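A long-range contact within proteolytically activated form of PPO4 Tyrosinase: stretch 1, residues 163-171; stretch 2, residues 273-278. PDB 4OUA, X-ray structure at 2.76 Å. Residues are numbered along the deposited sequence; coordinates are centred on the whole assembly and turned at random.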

# COMPACT_ATOMS: atom_id res chain seq x y z
N ASN A 163 -3.66 19.19 3.45
CA ASN A 163 -3.28 17.93 2.81
C ASN A 163 -3.30 16.76 3.79
O ASN A 163 -2.48 16.70 4.71
CB ASN A 163 -1.90 18.06 2.18
CG ASN A 163 -1.60 16.95 1.19
OD1 ASN A 163 -2.31 15.94 1.14
ND2 ASN A 163 -0.55 17.13 0.41
N PRO A 164 -4.23 15.81 3.58
CA PRO A 164 -4.34 14.62 4.43
C PRO A 164 -3.32 13.55 4.06
O PRO A 164 -3.19 12.55 4.76
CB PRO A 164 -5.76 14.14 4.16
CG PRO A 164 -6.02 14.56 2.75
CD PRO A 164 -5.29 15.86 2.56
N ILE A 165 -2.59 13.77 2.97
CA ILE A 165 -1.62 12.80 2.48
C ILE A 165 -0.30 12.87 3.26
O ILE A 165 0.41 11.87 3.37
CB ILE A 165 -1.33 13.00 0.98
CG1 ILE A 165 -2.62 12.85 0.17
CG2 ILE A 165 -0.28 12.02 0.49
CD1 ILE A 165 -2.42 12.98 -1.33
N LEU A 166 0.01 14.05 3.79
CA LEU A 166 1.26 14.24 4.52
C LEU A 166 1.33 13.41 5.79
O LEU A 166 2.34 12.76 6.06
CB LEU A 166 1.45 15.72 4.86
CG LEU A 166 1.71 16.67 3.69
CD1 LEU A 166 2.09 18.05 4.20
CD2 LEU A 166 2.79 16.13 2.77
N ARG A 167 0.26 13.42 6.58
CA ARG A 167 0.29 12.77 7.88
C ARG A 167 -1.11 12.44 8.38
O ARG A 167 -2.09 13.06 7.98
CB ARG A 167 0.99 13.68 8.90
CG ARG A 167 0.25 15.00 9.13
CD ARG A 167 1.07 15.97 9.96
NE ARG A 167 2.31 16.37 9.28
CZ ARG A 167 2.40 17.38 8.43
NH1 ARG A 167 1.33 18.11 8.13
NH2 ARG A 167 3.57 17.67 7.86
N TYR A 168 -1.20 11.44 9.26
CA TYR A 168 -2.45 11.15 9.95
C TYR A 168 -2.40 11.68 11.38
O TYR A 168 -1.39 11.55 12.06
CB TYR A 168 -2.73 9.64 9.96
CG TYR A 168 -3.87 9.26 10.88
CD1 TYR A 168 -5.18 9.60 10.58
CD2 TYR A 168 -3.63 8.55 12.06
CE1 TYR A 168 -6.22 9.25 11.42
CE2 TYR A 168 -4.67 8.20 12.90
CZ TYR A 168 -5.96 8.55 12.57
OH TYR A 168 -7.00 8.21 13.41
N SER A 169 -3.50 12.27 11.82
CA SER A 169 -3.59 12.78 13.18
C SER A 169 -4.37 11.81 14.06
O SER A 169 -5.56 11.58 13.83
CB SER A 169 -4.26 14.16 13.21
OG SER A 169 -3.53 15.10 12.44
N PHE A 170 -3.70 11.23 15.05
CA PHE A 170 -4.35 10.30 15.97
C PHE A 170 -5.37 11.02 16.84
O PHE A 170 -5.12 12.14 17.30
CB PHE A 170 -3.31 9.59 16.84
CG PHE A 170 -2.43 8.63 16.09
CD1 PHE A 170 -1.24 9.05 15.53
CD2 PHE A 170 -2.80 7.30 15.95
CE1 PHE A 170 -0.43 8.17 14.84
CE2 PHE A 170 -2.00 6.41 15.26
CZ PHE A 170 -0.81 6.85 14.70
N HIS A 171 -6.51 10.38 17.05
CA HIS A 171 -7.56 10.94 17.89
C HIS A 171 -8.39 9.84 18.54
O HIS A 171 -9.42 9.43 18.02
CB HIS A 171 -8.47 11.87 17.07
CG HIS A 171 -8.93 11.28 15.78
ND1 HIS A 171 -10.02 10.44 15.70
CD2 HIS A 171 -8.46 11.41 14.52
CE1 HIS A 171 -10.20 10.08 14.44
NE2 HIS A 171 -9.26 10.65 13.70
N ALA A 273 1.89 1.62 8.84
CA ALA A 273 0.63 1.69 8.11
C ALA A 273 -0.11 3.01 8.35
O ALA A 273 -0.86 3.47 7.49
CB ALA A 273 -0.26 0.52 8.49
N PHE A 274 0.12 3.62 9.51
CA PHE A 274 -0.58 4.84 9.88
C PHE A 274 -0.16 6.04 9.03
O PHE A 274 -0.89 7.03 8.93
CB PHE A 274 -0.36 5.15 11.36
CG PHE A 274 -1.01 4.17 12.29
CD1 PHE A 274 -2.37 4.23 12.55
CD2 PHE A 274 -0.26 3.17 12.90
CE1 PHE A 274 -2.97 3.33 13.40
CE2 PHE A 274 -0.86 2.26 13.75
CZ PHE A 274 -2.22 2.34 14.00
N ASP A 275 1.01 5.96 8.41
CA ASP A 275 1.46 7.01 7.50
C ASP A 275 0.78 6.85 6.15
O ASP A 275 0.93 5.81 5.50
CB ASP A 275 2.99 6.99 7.36
CG ASP A 275 3.54 8.25 6.70
OD1 ASP A 275 2.90 8.77 5.77
OD2 ASP A 275 4.61 8.71 7.13
N PRO A 276 0.03 7.87 5.72
CA PRO A 276 -0.74 7.86 4.47
C PRO A 276 0.07 7.45 3.23
O PRO A 276 -0.49 6.91 2.28
CB PRO A 276 -1.22 9.30 4.34
CG PRO A 276 -1.29 9.79 5.74
CD PRO A 276 -0.14 9.13 6.46
N ILE A 277 1.38 7.70 3.25
CA ILE A 277 2.22 7.38 2.11
C ILE A 277 2.47 5.87 2.02
O ILE A 277 2.99 5.38 1.02
CB ILE A 277 3.57 8.12 2.17
CG1 ILE A 277 4.19 8.21 0.77
CG2 ILE A 277 4.51 7.44 3.15
CD1 ILE A 277 5.51 8.94 0.74
N PHE A 278 2.10 5.16 3.08
CA PHE A 278 2.27 3.71 3.15
C PHE A 278 1.50 3.01 2.03
O PHE A 278 1.95 1.99 1.50
CB PHE A 278 1.81 3.19 4.51
CG PHE A 278 1.73 1.70 4.61
CD1 PHE A 278 2.83 0.96 5.05
CD2 PHE A 278 0.57 1.02 4.29
CE1 PHE A 278 2.76 -0.41 5.15
CE2 PHE A 278 0.49 -0.35 4.39
CZ PHE A 278 1.59 -1.07 4.82

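No hydrogen bond joins these two stretches; they are held by packing, which buries 320 Å² counted over both sides. Stretch 1 begins with a local brace: Asn 163 OD1 accepts a hydrogen bond from Ile 165 N at 2.9 Å, a bond that bridges the start of the short helix-like segment 164 to 166. That segment offers its backbone to Pro 276. Pro 164 O lies 3.5 Å from Pro 276 CG, and Ile 165 O comes to 3.2 Å from Pro 276 CB. A proline suits this place because its compact ring, directed toward stretch 1, presents only carbon to the backbone that passes it. Ile 165 starts sideways and its end leads away, and Leu 166 starts away, so at these two positions the main chain makes the close approach.

Leu 166 O stands 4.0 Å from Asp 275 OD1, which is a contact between two oxygens and not a bond. Within its own stretch Asp 275 OD1 accepts from Ile 277 N at 3.1 Å, capping the turn that leads into a helix; both carboxylate oxygens also bond elsewhere in the structure. An aspartate fits here because its short side chain can reach back to a free backbone NH.

At Arg 167 the side chain again starts away, leaving its polar end to partners elsewhere in the structure, while Arg 167 C rests 3.7 Å from Pro 276 CG. Tyr 168 reverses the direction. Tyr 168 CB points toward stretch 2 and lies 3.4 Å from Phe 274 O. Tyr 168 CB also packs 4.4 Å from Pro 276 CD, so a tyrosine gives carbon to the contact and a polar tip to partners elsewhere.

Ser 169, exposed, takes no part. Phe 170 starts sideways, but its end comes nearer, bringing Phe 170 CE2 to 3.5 Å from Phe 274 CD1, over one face of the Phe 274 ring. The planes meet obliquely, at 53°, and two buried, wholly apolar rings suit such a contact.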